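Local coordinates for protein restriction endonuclease AspBHI (Azoarcus sp., PDB 4OC8) that probably binds DNA and cleaves it in response to base modification, acting as a modification-dependent restriction endonuclease that assembles into a tetramer, at residues 274-287 against 319-331. Sequence-based numbering, arbitrary orientation.
Sequences RPWRDGGRDGIGRL and SRLISRIKHREFG
Asp278 and Arg320 meet in a side-on, two-pronged salt bridge: NE of Arg320 donates to OD2 of Asp278 at 2.7 Å, and NH2 to OD1 at 3.2 Å. The carboxylate and guanidinium planes lie only 5° apart, and both oxygens are approached on their syn side. OD1 also takes the backbone N of Gly280, closing an Asx turn that holds the carboxylate in place. Arg320, with CG anti to its own N (chi1 -173°) and the chain extended, lays NH2 3.0 Å from O of Arg281, in a nearly straight bond from above the carbonyl plane. A leucine in place of Arg320 would probably leave the Asp278 carboxylate without its ion-pair partner and the Arg281 carbonyl without this donor.

A second ionic group centres on Asp282. Its OD1 is salt-bridged to NE of Arg324, with a weak bond from NH2, while OD2 has a weak bond from Arg274 NH2 and a long ion pair, 3.9 Å, to Arg328 NH1. The remaining NH1 atoms of Arg320 and Arg324 both reach Glu303 OE1.

Nonpolar contacts flank the ionic groups. CG of Arg324 sits over one face of the Trp276 indole, 4.0 Å from the centroid of its six-membered ring in a CH-pi contact, with Arg277 CG over the opposite face. Ile284 CG2 lies over the Arg328 guanidinium, 3.5 Å from NH1, and at the strand end Leu287 CD2 touches Phe330 CZ at 3.7 Å.

The contact joins the loop leading into strand 284-289, and that strand itself, to the end of helix 315-324, the turn after it and the start of strand 330-335, within a nuclease fold of the PD-(D/E)XK clan. Its chemistry is mainly ionic: the buried Asp282 carboxylate serves three guanidinium groups, most closely that of Arg324.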
loop_
_atom_site.group_PDB
_atom_site.type_symbol
_atom_site.label_atom_id
_atom_site.label_comp_id
_atom_site.label_asym_id
_atom_site.label_seq_id
_atom_site.Cartn_x
_atom_site.Cartn_y
_atom_site.Cartn_z
ATOM N N ARG A 274 -15.241 16.688 -8.673
ATOM C CA ARG A 274 -15.713 15.998 -9.870
ATOM C C ARG A 274 -17.222 15.796 -9.808
ATOM O O ARG A 274 -17.696 14.898 -9.124
ATOM C CB ARG A 274 -15.029 14.636 -10.016
ATOM C CG ARG A 274 -13.559 14.700 -10.362
ATOM C CD ARG A 274 -12.889 13.358 -10.124
ATOM N NE ARG A 274 -13.591 12.238 -10.753
ATOM C CZ ARG A 274 -13.470 11.908 -12.034
ATOM N NH1 ARG A 274 -12.691 12.627 -12.833
ATOM N NH2 ARG A 274 -14.134 10.868 -12.519
ATOM N N PRO A 275 -17.977 16.643 -10.521
ATOM C CA PRO A 275 -19.440 16.554 -10.585
ATOM C C PRO A 275 -19.913 15.150 -10.964
ATOM O O PRO A 275 -19.446 14.579 -11.951
ATOM C CB PRO A 275 -19.794 17.543 -11.696
ATOM C CG PRO A 275 -18.688 18.533 -11.670
ATOM C CD PRO A 275 -17.458 17.746 -11.348
ATOM N N TRP A 276 -20.829 14.602 -10.174
ATOM C CA TRP A 276 -21.379 13.285 -10.455
ATOM C C TRP A 276 -22.880 13.357 -10.767
ATOM O O TRP A 276 -23.518 14.397 -10.577
ATOM C CB TRP A 276 -21.103 12.337 -9.290
ATOM C CG TRP A 276 -21.071 10.901 -9.689
ATOM C CD1 TRP A 276 -20.210 10.313 -10.572
ATOM C CD2 TRP A 276 -21.929 9.861 -9.212
ATOM N NE1 TRP A 276 -20.484 8.972 -10.678
ATOM C CE2 TRP A 276 -21.537 8.668 -9.853
ATOM C CE3 TRP A 276 -22.994 9.822 -8.307
ATOM C CZ2 TRP A 276 -22.173 7.452 -9.619
ATOM C CZ3 TRP A 276 -23.625 8.613 -8.075
ATOM C CH2 TRP A 276 -23.213 7.445 -8.729
ATOM N N ARG A 277 -23.432 12.242 -11.236
ATOM C CA ARG A 277 -24.791 12.201 -11.774
ATOM C C ARG A 277 -25.910 12.589 -10.797
ATOM O O ARG A 277 -26.927 13.138 -11.214
ATOM C CB ARG A 277 -25.073 10.829 -12.407
ATOM C CG ARG A 277 -25.249 9.694 -11.409
ATOM C CD ARG A 277 -25.231 8.324 -12.086
ATOM N NE ARG A 277 -25.580 7.255 -11.153
ATOM C CZ ARG A 277 -25.407 5.958 -11.395
ATOM N NH1 ARG A 277 -24.881 5.564 -12.547
ATOM N NH2 ARG A 277 -25.758 5.057 -10.483
ATOM N N ASP A 278 -25.734 12.322 -9.506
ATOM C CA ASP A 278 -26.797 12.625 -8.545
ATOM C C ASP A 278 -26.741 14.048 -7.983
ATOM O O ASP A 278 -27.437 14.371 -7.018
ATOM C CB ASP A 278 -26.851 11.592 -7.407
ATOM C CG ASP A 278 -25.591 11.572 -6.547
ATOM O OD1 ASP A 278 -24.699 12.431 -6.725
ATOM O OD2 ASP A 278 -25.503 10.685 -5.672
ATOM N N GLY A 279 -25.906 14.891 -8.581
ATOM C CA GLY A 279 -25.765 16.259 -8.123
ATOM C C GLY A 279 -24.646 16.429 -7.120
ATOM O O GLY A 279 -24.208 17.547 -6.847
ATOM N N GLY A 280 -24.184 15.315 -6.565
ATOM C CA GLY A 280 -23.063 15.332 -5.646
ATOM C C GLY A 280 -21.744 15.313 -6.394
ATOM O O GLY A 280 -21.703 15.499 -7.614
ATOM N N ARG A 281 -20.658 15.086 -5.663
ATOM C CA ARG A 281 -19.346 14.964 -6.286
ATOM C C ARG A 281 -18.831 13.522 -6.272
ATOM O O ARG A 281 -19.258 12.702 -5.462
ATOM C CB ARG A 281 -18.347 15.922 -5.635
ATOM C CG ARG A 281 -18.581 17.381 -5.987
ATOM C CD ARG A 281 -18.841 18.226 -4.750
ATOM N NE ARG A 281 -17.794 19.220 -4.534
ATOM C CZ ARG A 281 -16.795 19.076 -3.666
ATOM N NH1 ARG A 281 -16.707 17.980 -2.924
ATOM N NH2 ARG A 281 -15.885 20.031 -3.535
ATOM N N ASP A 282 -17.927 13.228 -7.201
ATOM C CA ASP A 282 -17.281 11.927 -7.306
ATOM C C ASP A 282 -15.795 12.062 -6.986
ATOM O O ASP A 282 -14.964 12.143 -7.891
ATOM C CB ASP A 282 -17.458 11.363 -8.716
ATOM C CG ASP A 282 -16.689 10.079 -8.934
ATOM O OD1 ASP A 282 -16.531 9.310 -7.963
ATOM O OD2 ASP A 282 -16.225 9.858 -10.075
ATOM N N GLY A 283 -15.463 12.076 -5.699
ATOM C CA GLY A 283 -14.079 12.210 -5.281
ATOM C C GLY A 283 -13.255 10.981 -5.598
ATOM O O GLY A 283 -13.659 9.866 -5.288
ATOM N N ILE A 284 -12.099 11.175 -6.225
ATOM C CA ILE A 284 -11.216 10.050 -6.517
ATOM C C ILE A 284 -9.794 10.293 -6.047
ATOM O O ILE A 284 -9.379 11.433 -5.828
ATOM C CB ILE A 284 -11.178 9.682 -8.020
ATOM C CG1 ILE A 284 -10.548 10.807 -8.838
ATOM C CG2 ILE A 284 -12.562 9.311 -8.526
ATOM C CD1 ILE A 284 -10.316 10.439 -10.280
ATOM N N GLY A 285 -9.050 9.201 -5.907
ATOM C CA GLY A 285 -7.682 9.243 -5.435
ATOM C C GLY A 285 -6.750 8.347 -6.226
ATOM O O GLY A 285 -7.186 7.390 -6.875
ATOM N N ARG A 286 -5.462 8.669 -6.178
ATOM C CA ARG A 286 -4.439 7.842 -6.809
ATOM C C ARG A 286 -3.419 7.370 -5.761
ATOM O O ARG A 286 -2.931 8.153 -4.942
ATOM C CB ARG A 286 -3.755 8.608 -7.949
ATOM C CG ARG A 286 -3.097 7.727 -9.006
ATOM C CD ARG A 286 -4.115 7.110 -9.961
ATOM N NE ARG A 286 -4.738 8.098 -10.839
ATOM C CZ ARG A 286 -5.579 7.795 -11.825
ATOM N NH1 ARG A 286 -5.897 6.527 -12.062
ATOM N NH2 ARG A 286 -6.104 8.756 -12.576
ATOM N N LEU A 287 -3.111 6.079 -5.791
ATOM C CA LEU A 287 -2.236 5.457 -4.802
ATOM C C LEU A 287 -1.106 4.697 -5.484
ATOM O O LEU A 287 -1.319 4.018 -6.480
ATOM C CB LEU A 287 -3.045 4.492 -3.935
ATOM C CG LEU A 287 -2.297 3.649 -2.906
ATOM C CD1 LEU A 287 -1.791 4.525 -1.786
ATOM C CD2 LEU A 287 -3.196 2.548 -2.367
ATOM N N SER A 319 -23.867 1.549 -1.434
ATOM C CA SER A 319 -24.163 1.232 -2.829
ATOM C C SER A 319 -23.733 2.356 -3.764
ATOM O O SER A 319 -23.326 2.098 -4.904
ATOM C CB SER A 319 -25.652 0.928 -3.020
ATOM O OG SER A 319 -25.912 0.436 -4.324
ATOM N N ARG A 320 -23.819 3.600 -3.292
ATOM C CA ARG A 320 -23.266 4.710 -4.080
ATOM C C ARG A 320 -21.776 4.495 -4.401
ATOM O O ARG A 320 -21.352 4.552 -5.569
ATOM C CB ARG A 320 -23.469 6.056 -3.376
ATOM C CG ARG A 320 -23.061 7.247 -4.232
ATOM C CD ARG A 320 -23.429 8.581 -3.595
ATOM N NE ARG A 320 -23.218 9.695 -4.522
ATOM C CZ ARG A 320 -22.097 10.407 -4.598
ATOM N NH1 ARG A 320 -21.077 10.127 -3.800
ATOM N NH2 ARG A 320 -21.992 11.398 -5.473
ATOM N N LEU A 321 -20.990 4.232 -3.358
ATOM C CA LEU A 321 -19.558 3.992 -3.502
ATOM C C LEU A 321 -19.265 2.758 -4.360
ATOM O O LEU A 321 -18.360 2.771 -5.199
ATOM C CB LEU A 321 -18.907 3.851 -2.124
ATOM C CG LEU A 321 -17.433 3.443 -2.097
ATOM C CD1 LEU A 321 -16.594 4.443 -2.872
ATOM C CD2 LEU A 321 -16.925 3.303 -0.662
ATOM N N ILE A 322 -20.038 1.699 -4.143
ATOM C CA ILE A 322 -19.892 0.467 -4.904
ATOM C C ILE A 322 -20.083 0.755 -6.385
ATOM O O ILE A 322 -19.316 0.281 -7.223
ATOM C CB ILE A 322 -20.913 -0.599 -4.457
ATOM C CG1 ILE A 322 -20.694 -0.967 -2.992
ATOM C CG2 ILE A 322 -20.799 -1.845 -5.316
ATOM C CD1 ILE A 322 -19.339 -1.553 -2.719
ATOM N N SER A 323 -21.102 1.546 -6.703
ATOM C CA SER A 323 -21.358 1.910 -8.089
ATOM C C SER A 323 -20.250 2.815 -8.624
ATOM O O SER A 323 -19.977 2.831 -9.825
ATOM C CB SER A 323 -22.714 2.598 -8.231
ATOM O OG SER A 323 -22.573 4.004 -8.156
ATOM N N ARG A 324 -19.609 3.564 -7.732
ATOM C CA ARG A 324 -18.500 4.422 -8.157
ATOM C C ARG A 324 -17.143 3.715 -8.286
ATOM O O ARG A 324 -16.204 4.286 -8.845
ATOM C CB ARG A 324 -18.380 5.653 -7.255
ATOM C CG ARG A 324 -19.433 6.711 -7.541
ATOM C CD ARG A 324 -19.415 7.827 -6.515
ATOM N NE ARG A 324 -18.079 8.377 -6.332
ATOM C CZ ARG A 324 -17.504 8.550 -5.147
ATOM N NH1 ARG A 324 -18.157 8.222 -4.040
ATOM N NH2 ARG A 324 -16.281 9.054 -5.070
ATOM N N ILE A 325 -17.025 2.486 -7.781
ATOM C CA ILE A 325 -15.741 1.779 -7.882
ATOM C C ILE A 325 -15.689 0.760 -9.014
ATOM O O ILE A 325 -14.784 -0.074 -9.059
ATOM C CB ILE A 325 -15.339 1.066 -6.566
ATOM C CG1 ILE A 325 -16.326 -0.050 -6.230
ATOM C CG2 ILE A 325 -15.213 2.062 -5.424
ATOM C CD1 ILE A 325 -16.038 -0.715 -4.923
ATOM N N LYS A 326 -16.658 0.826 -9.922
ATOM C CA LYS A 326 -16.727 -0.103 -11.048
ATOM C C LYS A 326 -15.417 -0.161 -11.830
ATOM O O LYS A 326 -14.863 -1.239 -12.045
ATOM C CB LYS A 326 -17.872 0.278 -11.994
ATOM C CG LYS A 326 -19.215 -0.391 -11.703
ATOM C CD LYS A 326 -19.213 -1.858 -12.124
ATOM C CE LYS A 326 -20.628 -2.409 -12.250
ATOM N NZ LYS A 326 -21.426 -2.229 -11.005
ATOM N N HIS A 327 -14.925 1.002 -12.244
ATOM C CA HIS A 327 -13.734 1.070 -13.086
ATOM C C HIS A 327 -12.475 1.370 -12.285
ATOM O O HIS A 327 -11.423 1.667 -12.855
ATOM C CB HIS A 327 -13.914 2.122 -14.182
ATOM C CG HIS A 327 -15.002 1.799 -15.161
ATOM N ND1 HIS A 327 -15.591 2.755 -15.959
ATOM C CD2 HIS A 327 -15.603 0.626 -15.470
ATOM C CE1 HIS A 327 -16.512 2.186 -16.717
ATOM N NE2 HIS A 327 -16.540 0.895 -16.439
ATOM N N ARG A 328 -12.583 1.292 -10.964
ATOM C CA ARG A 328 -11.449 1.575 -10.093
ATOM C C ARG A 328 -11.121 0.372 -9.217
ATOM O O ARG A 328 -11.949 -0.520 -9.036
ATOM C CB ARG A 328 -11.728 2.817 -9.248
ATOM C CG ARG A 328 -12.279 3.968 -10.074
ATOM C CD ARG A 328 -11.786 5.314 -9.592
ATOM N NE ARG A 328 -11.575 6.226 -10.713
ATOM C CZ ARG A 328 -12.534 6.960 -11.265
ATOM N NH1 ARG A 328 -13.775 6.889 -10.798
ATOM N NH2 ARG A 328 -12.252 7.764 -12.282
ATOM N N GLU A 329 -9.904 0.347 -8.687
ATOM C CA GLU A 329 -9.417 -0.811 -7.946
ATOM C C GLU A 329 -10.145 -0.996 -6.625
ATOM O O GLU A 329 -10.517 -2.113 -6.265
ATOM C CB GLU A 329 -7.910 -0.702 -7.703
ATOM C CG GLU A 329 -7.115 -0.291 -8.934
ATOM C CD GLU A 329 -7.289 -1.239 -10.105
ATOM O OE1 GLU A 329 -7.534 -2.444 -9.875
ATOM O OE2 GLU A 329 -7.180 -0.772 -11.259
ATOM N N PHE A 330 -10.346 0.099 -5.900
ATOM C CA PHE A 330 -11.051 0.024 -4.625
ATOM C C PHE A 330 -11.748 1.326 -4.210
ATOM O O PHE A 330 -11.725 2.323 -4.935
ATOM C CB PHE A 330 -10.107 -0.463 -3.521
ATOM C CG PHE A 330 -8.995 0.494 -3.198
ATOM C CD1 PHE A 330 -7.881 0.594 -4.023
ATOM C CD2 PHE A 330 -9.055 1.282 -2.059
ATOM C CE1 PHE A 330 -6.852 1.469 -3.722
ATOM C CE2 PHE A 330 -8.032 2.155 -1.750
ATOM C CZ PHE A 330 -6.927 2.249 -2.581
ATOM N N GLY A 331 -12.379 1.298 -3.040
ATOM C CA GLY A 331 -13.044 2.469 -2.503
ATOM C C GLY A 331 -12.790 2.656 -1.017
ATOM O O GLY A 331 -12.624 1.683 -0.285
#